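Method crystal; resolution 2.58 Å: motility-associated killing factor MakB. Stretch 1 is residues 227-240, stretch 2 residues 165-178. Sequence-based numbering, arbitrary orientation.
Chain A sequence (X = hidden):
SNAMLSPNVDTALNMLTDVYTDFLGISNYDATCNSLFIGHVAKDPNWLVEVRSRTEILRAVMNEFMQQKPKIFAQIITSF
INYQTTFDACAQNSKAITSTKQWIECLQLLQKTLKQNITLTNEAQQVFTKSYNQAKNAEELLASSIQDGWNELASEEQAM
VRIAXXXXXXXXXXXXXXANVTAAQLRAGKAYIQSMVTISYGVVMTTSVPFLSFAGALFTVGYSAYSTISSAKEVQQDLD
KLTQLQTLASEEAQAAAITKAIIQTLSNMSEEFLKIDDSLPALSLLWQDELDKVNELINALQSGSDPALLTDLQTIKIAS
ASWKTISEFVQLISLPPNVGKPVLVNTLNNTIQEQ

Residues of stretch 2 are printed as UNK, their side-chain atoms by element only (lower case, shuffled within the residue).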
ATOM      1  N   SER A 227      16.252 -15.723  -2.544  1.00110.70           N
ATOM      2  CA  SER A 227      16.473 -16.513  -3.753  1.00108.27           C
ATOM      3  C   SER A 227      16.314 -15.670  -5.010  1.00105.04           C
ATOM      4  O   SER A 227      17.117 -15.774  -5.944  1.00110.41           O
ATOM      5  CB  SER A 227      15.515 -17.707  -3.789  1.00106.68           C
ATOM      6  OG  SER A 227      15.955 -18.760  -2.950  1.00110.58           O
ATOM      7  N   THR A 228      15.285 -14.827  -5.057  1.00 94.16           N
ATOM      8  CA  THR A 228      15.019 -14.084  -6.280  1.00 99.90           C
ATOM      9  C   THR A 228      15.981 -12.915  -6.452  1.00105.85           C
ATOM     10  O   THR A 228      16.249 -12.505  -7.586  1.00115.62           O
ATOM     11  CB  THR A 228      13.559 -13.612  -6.291  1.00117.69           C
ATOM     12  OG1 THR A 228      13.209 -13.122  -7.593  1.00 90.57           O
ATOM     13  CG2 THR A 228      13.318 -12.524  -5.244  1.00113.90           C
ATOM     14  N   ILE A 229      16.527 -12.388  -5.354  1.00103.71           N
ATOM     15  CA  ILE A 229      17.390 -11.211  -5.438  1.00111.92           C
ATOM     16  C   ILE A 229      18.818 -11.609  -5.789  1.00100.10           C
ATOM     17  O   ILE A 229      19.428 -11.038  -6.699  1.00 92.01           O
ATOM     18  CB  ILE A 229      17.344 -10.405  -4.123  1.00103.02           C
ATOM     19  CG1 ILE A 229      15.946  -9.842  -3.874  1.00 95.80           C
ATOM     20  CG2 ILE A 229      18.390  -9.283  -4.145  1.00 85.71           C
ATOM     21  CD1 ILE A 229      15.792  -9.144  -2.516  1.00 81.53           C
ATOM     22  N   SER A 230      19.380 -12.580  -5.059  1.00 96.26           N
ATOM     23  CA  SER A 230      20.754 -13.001  -5.318  1.00109.48           C
ATOM     24  C   SER A 230      20.911 -13.584  -6.718  1.00101.75           C
ATOM     25  O   SER A 230      21.967 -13.429  -7.338  1.00111.88           O
ATOM     26  CB  SER A 230      21.205 -14.007  -4.257  1.00 93.11           C
ATOM     27  OG  SER A 230      20.214 -14.987  -4.025  1.00100.03           O
ATOM     28  N   SER A 231      19.866 -14.225  -7.239  1.00100.71           N
ATOM     29  CA  SER A 231      19.878 -14.818  -8.570  1.00107.16           C
ATOM     30  C   SER A 231      19.431 -13.856  -9.665  1.00106.96           C
ATOM     31  O   SER A 231      19.388 -14.250 -10.833  1.00106.58           O
ATOM     32  CB  SER A 231      18.987 -16.057  -8.602  1.00 99.17           C
ATOM     33  OG  SER A 231      17.852 -15.849  -9.430  1.00108.33           O
ATOM     34  N   ALA A 232      19.076 -12.622  -9.326  1.00 97.00           N
ATOM     35  CA  ALA A 232      18.747 -11.623 -10.334  1.00109.74           C
ATOM     36  C   ALA A 232      20.040 -10.982 -10.818  1.00112.13           C
ATOM     37  O   ALA A 232      20.820 -10.465 -10.009  1.00 98.17           O
ATOM     38  CB  ALA A 232      17.796 -10.573  -9.768  1.00113.60           C
ATOM     39  N   LYS A 233      20.276 -11.022 -12.131  1.00120.26           N
ATOM     40  CA  LYS A 233      21.499 -10.459 -12.693  1.00126.23           C
ATOM     41  C   LYS A 233      21.402  -8.958 -12.922  1.00124.74           C
ATOM     42  O   LYS A 233      22.425  -8.265 -12.864  1.00123.26           O
ATOM     43  CB  LYS A 233      21.866 -11.159 -14.004  1.00123.31           C
ATOM     44  CG  LYS A 233      20.894 -10.909 -15.143  1.00152.35           C
ATOM     45  CD  LYS A 233      21.376 -11.578 -16.419  1.00162.01           C
ATOM     46  CE  LYS A 233      21.543 -13.074 -16.225  1.00168.29           C
ATOM     47  NZ  LYS A 233      20.261 -13.724 -15.838  1.00163.36           N
ATOM     48  N   GLU A 234      20.205  -8.434 -13.184  1.00116.19           N
ATOM     49  CA  GLU A 234      20.061  -6.984 -13.284  1.00134.10           C
ATOM     50  C   GLU A 234      20.451  -6.305 -11.979  1.00125.29           C
ATOM     51  O   GLU A 234      21.087  -5.245 -11.991  1.00120.63           O
ATOM     52  CB  GLU A 234      18.630  -6.610 -13.663  1.00152.37           C
ATOM     53  CG  GLU A 234      18.211  -7.069 -15.043  1.00174.76           C
ATOM     54  CD  GLU A 234      16.804  -6.628 -15.392  1.00182.52           C
ATOM     55  OE1 GLU A 234      16.151  -5.983 -14.539  1.00153.76           O
ATOM     56  OE2 GLU A 234      16.355  -6.928 -16.521  1.00198.51           O
ATOM     57  N   VAL A 235      20.082  -6.905 -10.843  1.00111.71           N
ATOM     58  CA  VAL A 235      20.452  -6.341  -9.548  1.00102.88           C
ATOM     59  C   VAL A 235      21.967  -6.279  -9.408  1.00112.49           C
ATOM     60  O   VAL A 235      22.521  -5.290  -8.913  1.00108.21           O
ATOM     61  CB  VAL A 235      19.812  -7.154  -8.407  1.00100.04           C
ATOM     62  CG1 VAL A 235      20.278  -6.630  -7.055  1.00 90.08           C
ATOM     63  CG2 VAL A 235      18.296  -7.117  -8.510  1.00101.53           C
ATOM     64  N   GLN A 236      22.661  -7.328  -9.849  1.00114.44           N
ATOM     65  CA  GLN A 236      24.113  -7.347  -9.754  1.00109.94           C
ATOM     66  C   GLN A 236      24.785  -6.413 -10.753  1.00101.81           C
ATOM     67  O   GLN A 236      25.925  -5.995 -10.519  1.00102.80           O
ATOM     68  CB  GLN A 236      24.628  -8.774  -9.935  1.00114.89           C
ATOM     69  CG  GLN A 236      24.737  -9.558  -8.638  1.00118.45           C
ATOM     70  CD  GLN A 236      25.821  -9.020  -7.720  1.00119.80           C
ATOM     71  OE1 GLN A 236      26.624  -8.167  -8.110  1.00109.98           O
ATOM     72  NE2 GLN A 236      25.850  -9.520  -6.488  1.00115.90           N
ATOM     73  N   GLN A 237      24.109  -6.069 -11.850  1.00104.74           N
ATOM     74  CA  GLN A 237      24.668  -5.113 -12.802  1.00115.82           C
ATOM     75  C   GLN A 237      24.482  -3.677 -12.335  1.00133.94           C
ATOM     76  O   GLN A 237      25.318  -2.816 -12.640  1.00133.73           O
ATOM     77  CB  GLN A 237      24.035  -5.300 -14.183  1.00121.72           C
ATOM     78  CG  GLN A 237      24.378  -6.630 -14.853  1.00138.82           C
ATOM     79  CD  GLN A 237      23.600  -6.855 -16.139  1.00142.71           C
ATOM     80  OE1 GLN A 237      23.138  -5.905 -16.774  1.00143.00           O
ATOM     81  NE2 GLN A 237      23.448  -8.116 -16.523  1.00139.61           N
ATOM     82  N   ASP A 238      23.393  -3.400 -11.609  1.00137.05           N
ATOM     83  CA  ASP A 238      23.212  -2.092 -10.990  1.00119.02           C
ATOM     84  C   ASP A 238      24.098  -1.937  -9.761  1.00105.56           C
ATOM     85  O   ASP A 238      24.646  -0.856  -9.522  1.00118.79           O
ATOM     86  CB  ASP A 238      21.743  -1.879 -10.621  1.00118.19           C
ATOM     87  CG  ASP A 238      20.844  -1.782 -11.843  1.00131.27           C
ATOM     88  OD1 ASP A 238      21.354  -1.414 -12.924  1.00131.21           O
ATOM     89  OD2 ASP A 238      19.632  -2.064 -11.724  1.00127.66           O
ATOM     90  N   LEU A 239      24.254  -3.009  -8.979  1.00 99.90           N
ATOM     91  CA  LEU A 239      25.145  -2.968  -7.824  1.00100.87           C
ATOM     92  C   LEU A 239      26.585  -2.679  -8.234  1.00108.85           C
ATOM     93  O   LEU A 239      27.276  -1.888  -7.584  1.00 98.68           O
ATOM     94  CB  LEU A 239      25.070  -4.289  -7.058  1.00100.54           C
ATOM     95  CG  LEU A 239      24.023  -4.401  -5.949  1.00116.80           C
ATOM     96  CD1 LEU A 239      23.704  -5.863  -5.649  1.00116.17           C
ATOM     97  CD2 LEU A 239      24.513  -3.692  -4.697  1.00113.70           C
ATOM     98  N   ASP A 240      27.062  -3.323  -9.302  1.00118.94           N
ATOM     99  CA  ASP A 240      28.449  -3.126  -9.714  1.00113.36           C
ATOM    100  C   ASP A 240      28.645  -1.761 -10.358  1.00108.91           C
ATOM    101  O   ASP A 240      29.669  -1.107 -10.134  1.00115.89           O
ATOM    102  CB  ASP A 240      28.883  -4.238 -10.671  1.00126.78           C
ATOM    103  CG  ASP A 240      29.280  -5.515  -9.949  1.00135.83           C
ATOM    104  OD1 ASP A 240      29.220  -5.545  -8.702  1.00137.23           O
ATOM    105  OD2 ASP A 240      29.654  -6.490 -10.634  1.00142.40           O
ATOM    106  N   UNK A 165      20.767   8.247 -10.293  1.00115.06           N
ATOM    107  CA  UNK A 165      20.031   7.449 -11.269  1.00104.91           C
ATOM    108  C   UNK A 165      20.291   5.959 -11.088  1.00110.52           C
ATOM    109  O   UNK A 165      19.399   5.139 -11.342  1.00 89.90           O
ATOM    110  o   UNK A 165      20.387   9.302 -12.796  1.00 96.23           O
ATOM    111  c   UNK A 165      19.424   7.288 -13.705  1.00 95.45           C
ATOM    112  c   UNK A 165      20.402   7.871 -12.695  1.00102.93           C
ATOM    113  N   UNK A 166      21.496   5.597 -10.646  1.00107.09           N
ATOM    114  CA  UNK A 166      21.824   4.190 -10.445  1.00108.19           C
ATOM    115  C   UNK A 166      21.130   3.634  -9.211  1.00101.37           C
ATOM    116  O   UNK A 166      20.622   2.505  -9.230  1.00 92.15           O
ATOM    117  c   UNK A 166      23.339   4.016 -10.330  1.00114.32           C
ATOM    118  o   UNK A 166      22.675   1.124 -12.189  1.00136.22           O
ATOM    119  c   UNK A 166      23.842   2.674 -10.811  1.00120.50           C
ATOM    120  o   UNK A 166      23.163   3.080 -13.058  1.00132.42           O
ATOM    121  c   UNK A 166      23.187   2.261 -12.114  1.00131.23           C
ATOM    122  N   UNK A 167      21.109   4.412  -8.127  1.00104.89           N
ATOM    123  CA  UNK A 167      20.392   4.012  -6.922  1.00 98.15           C
ATOM    124  C   UNK A 167      18.912   3.825  -7.229  1.00 93.83           C
ATOM    125  O   UNK A 167      18.261   2.906  -6.712  1.00 84.27           O
ATOM    126  c   UNK A 167      22.091   5.027  -5.366  1.00 89.04           C
ATOM    127  c   UNK A 167      20.626   5.049  -5.808  1.00 94.63           C
ATOM    128  c   UNK A 167      19.703   4.797  -4.632  1.00107.70           C
ATOM    129  c   UNK A 167      22.502   6.231  -4.538  1.00 97.08           C
ATOM    130  N   UNK A 168      18.362   4.684  -8.090  1.00 99.43           N
ATOM    131  CA  UNK A 168      16.982   4.521  -8.508  1.00112.91           C
ATOM    132  C   UNK A 168      16.782   3.365  -9.462  1.00103.33           C
ATOM    133  O   UNK A 168      15.712   2.746  -9.477  1.00 99.79           O
ATOM    134  N   UNK A 169      17.792   3.062 -10.275  1.00114.57           N
ATOM    135  CA  UNK A 169      17.713   1.877 -11.125  1.00118.35           C
ATOM    136  C   UNK A 169      17.856   0.605 -10.297  1.00107.62           C
ATOM    137  O   UNK A 169      17.109  -0.361 -10.494  1.00108.03           O
ATOM    138  c   UNK A 169      18.781   1.942 -12.215  1.00111.23           C
ATOM    139  o   UNK A 169      18.493   1.042 -13.269  1.00117.11           O
ATOM    140  N   UNK A 170      18.801   0.596  -9.350  1.00 92.80           N
ATOM    141  CA  UNK A 170      18.941  -0.537  -8.441  1.00 85.58           C
ATOM    142  C   UNK A 170      17.648  -0.805  -7.677  1.00 92.75           C
ATOM    143  O   UNK A 170      17.239  -1.961  -7.526  1.00 91.97           O
ATOM    144  c   UNK A 170      20.328  -2.653  -6.624  1.00 90.60           C
ATOM    145  c   UNK A 170      20.101  -0.289  -7.476  1.00 84.56           C
ATOM    146  c   UNK A 170      21.486  -0.789  -5.431  1.00 85.39           C
ATOM    147  c   UNK A 170      20.255  -1.187  -6.242  1.00 85.38           C
ATOM    148  N   UNK A 171      16.992   0.247  -7.182  1.00111.41           N
ATOM    149  CA  UNK A 171      15.776   0.036  -6.402  1.00105.27           C
ATOM    150  C   UNK A 171      14.640  -0.481  -7.281  1.00105.03           C
ATOM    151  O   UNK A 171      13.833  -1.306  -6.837  1.00111.22           O
ATOM    152  o   UNK A 171      14.269   1.112  -4.816  1.00 95.45           O
ATOM    153  c   UNK A 171      15.378   1.325  -5.681  1.00 97.80           C
ATOM    154  N   UNK A 172      14.575  -0.034  -8.537  1.00107.46           N
ATOM    155  CA  UNK A 172      13.494  -0.452  -9.424  1.00116.20           C
ATOM    156  C   UNK A 172      13.675  -1.867  -9.963  1.00114.46           C
ATOM    157  O   UNK A 172      12.678  -2.528 -10.277  1.00112.72           O
ATOM    158  o   UNK A 172      11.741   0.839 -13.739  1.00179.03           O
ATOM    159  c   UNK A 172      11.991   1.233 -12.601  1.00165.86           C
ATOM    160  c   UNK A 172      12.119   0.261 -11.451  1.00138.42           C
ATOM    161  n   UNK A 172      12.158   2.517 -12.308  1.00169.51           N
ATOM    162  c   UNK A 172      13.350   0.521 -10.594  1.00127.70           C
ATOM    163  N   UNK A 173      14.915  -2.353 -10.079  1.00105.18           N
ATOM    164  CA  UNK A 173      15.113  -3.723 -10.543  1.00113.77           C
ATOM    165  C   UNK A 173      14.813  -4.734  -9.441  1.00104.39           C
ATOM    166  O   UNK A 173      14.290  -5.819  -9.727  1.00 90.81           O
ATOM    167  c   UNK A 173      16.534  -3.913 -11.093  1.00104.44           C
ATOM    168  o   UNK A 173      17.507  -4.003 -10.069  1.00100.85           O
ATOM    169  N   UNK A 174      15.112  -4.396  -8.182  1.00 92.44           N
ATOM    170  CA  UNK A 174      14.656  -5.225  -7.072  1.00 84.62           C
ATOM    171  C   UNK A 174      13.139  -5.186  -6.968  1.00 90.02           C
ATOM    172  O   UNK A 174      12.522  -6.127  -6.454  1.00 97.13           O
ATOM    173  c   UNK A 174      16.835  -4.766  -5.885  1.00 94.98           C
ATOM    174  c   UNK A 174      17.578  -4.477  -4.589  1.00 80.99           C
ATOM    175  c   UNK A 174      15.311  -4.782  -5.747  1.00 80.13           C
ATOM    176  c   UNK A 174      14.899  -5.695  -4.594  1.00 80.32           C
ATOM    177  N   UNK A 175      12.512  -4.118  -7.462  1.00111.95           N
ATOM    178  CA  UNK A 175      11.060  -4.032  -7.427  1.00106.89           C
ATOM    179  C   UNK A 175      10.420  -4.907  -8.496  1.00103.33           C
ATOM    180  O   UNK A 175       9.264  -5.316  -8.345  1.00107.23           O
ATOM    181  c   UNK A 175      10.620  -2.579  -7.602  1.00109.07           C
ATOM    182  N   UNK A 176      11.143  -5.202  -9.581  1.00115.23           N
ATOM    183  CA  UNK A 176      10.573  -6.032 -10.637  1.00108.24           C
ATOM    184  C   UNK A 176      10.431  -7.482 -10.200  1.00103.38           C
ATOM    185  O   UNK A 176       9.516  -8.177 -10.658  1.00107.34           O
ATOM    186  c   UNK A 176      11.427  -5.940 -11.900  1.00105.74           C
ATOM    187  o   UNK A 176      11.395  -4.625 -12.430  1.00120.55           O
ATOM    188  N   UNK A 177      11.309  -7.954  -9.310  1.00 99.62           N
ATOM    189  CA  UNK A 177      11.231  -9.329  -8.831  1.00104.12           C
ATOM    190  C   UNK A 177       9.980  -9.594  -8.007  1.00105.10           C
ATOM    191  O   UNK A 177       9.663 -10.764  -7.761  1.00110.14           O
ATOM    192  c   UNK A 177      12.466  -9.671  -7.998  1.00 91.65           C
ATOM    193  c   UNK A 177      14.122  -9.512  -9.880  1.00 94.93           C
ATOM    194  c   UNK A 177      13.786  -9.060  -8.469  1.00 95.44           C
ATOM    195  c   UNK A 177      14.914  -9.397  -7.506  1.00 97.85           C
ATOM    196  N   UNK A 178       9.267  -8.549  -7.584  1.00 94.01           N
ATOM    197  CA  UNK A 178       8.118  -8.731  -6.711  1.00 84.35           C
ATOM    198  C   UNK A 178       6.878  -9.203  -7.462  1.00 86.99           C
ATOM    199  O   UNK A 178       6.584  -8.765  -8.576  1.00 84.19           O
TER

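Position 165 has one carbon carrying an oxygen and a second carbon. Nothing of stretch 1 is within reach. The branched hydroxyl identifies Thr-165.

Position 166 has three carbons in a row, the third carrying two oxygens. One oxygen approaches Asp-238. This carboxylate is Glu-166. Its OE1 lies 3.0 Å from Asp-238 OD1. Both atoms are acceptors, so this is a close approach of like charges and no hydrogen bond.

Position 167 has four carbons, forked at the first, with one arm two carbons long. It points away from stretch 1. It is Ile-167.

Position 168 has no side-chain atoms. It is Gly-168.

Position 169 has one carbon and one oxygen, and points toward stretch 1. The oxygen lies near Asp-238. It is Ser-169. Its OG is 3.7 Å from Asp-238 OD2, and its backbone O is 3.3 Å from the same OD2.

Position 170 has four carbons, forked at the second. They meet Val-235, Asp-238 and Leu-239. This is Leu-170. Its CD1 lies 4.0 Å from Val-235 CG1 and 4.1 Å from Leu-239 CG.

Position 171 has one carbon and one oxygen and points away. It is Ser-171.

Position 172 has three carbons, the third carrying one oxygen and one nitrogen. The exposed amide makes no contact here. It is Gln-172.

Position 173 has one carbon and one oxygen, pointing toward stretch 1. The oxygen lies near Asp-238 and Val-235. It is Ser-173. Its OG donates to Leu-170 O (3.3 Å), within its own helix. The same OG is 3.3 Å from Asp-238 OD2 and 3.6 Å from Val-235 CG2.

Position 174 has four carbons, forked at the first, with one arm two carbons long. They meet Ile-229 and Val-235. It is Ile-174. Its CG1 is 3.8 Å from Val-235 CG2, and its CG2 is 4.1 Å from Ile-229 CD1.

Position 175 has a single carbon, out of reach. It is Ala-175.

Position 176 has one carbon and one oxygen. It is Ser-176, whose OG donates to Gln-172 O (3.3 Å).

Position 177 has four carbons, forked at the second. They meet Thr-228, Ile-229, Ala-232 and Val-235. It is Leu-177. Its CD1 lies 3.4 Å from Thr-228 O, and its CD2 lies 3.8 Å from Ala-232 CB.

Position 178 has no side chain. It is Gly-178.

The helix through Val-235 and Asp-238 runs nearly antiparallel to that through Leu-170 and Ser-173, at 168°; their axes come within 8.9 Å. No hydrogen bond crosses. Apolar side chains hold the stretches together: Val-235 packs against Leu-170, Ile-174 and Leu-177, and Leu-177 also meets Ile-229 and Ala-232. Asp-238 fits as a knob among Glu-166, Ser-169, Leu-170 and Ser-173, but faces two acceptors, Glu-166 OE1 and Ser-169 O. It fits by shape and gains no polar pairing from them.

Stretch 2 (165-178) TEIGSLSQSIASLG
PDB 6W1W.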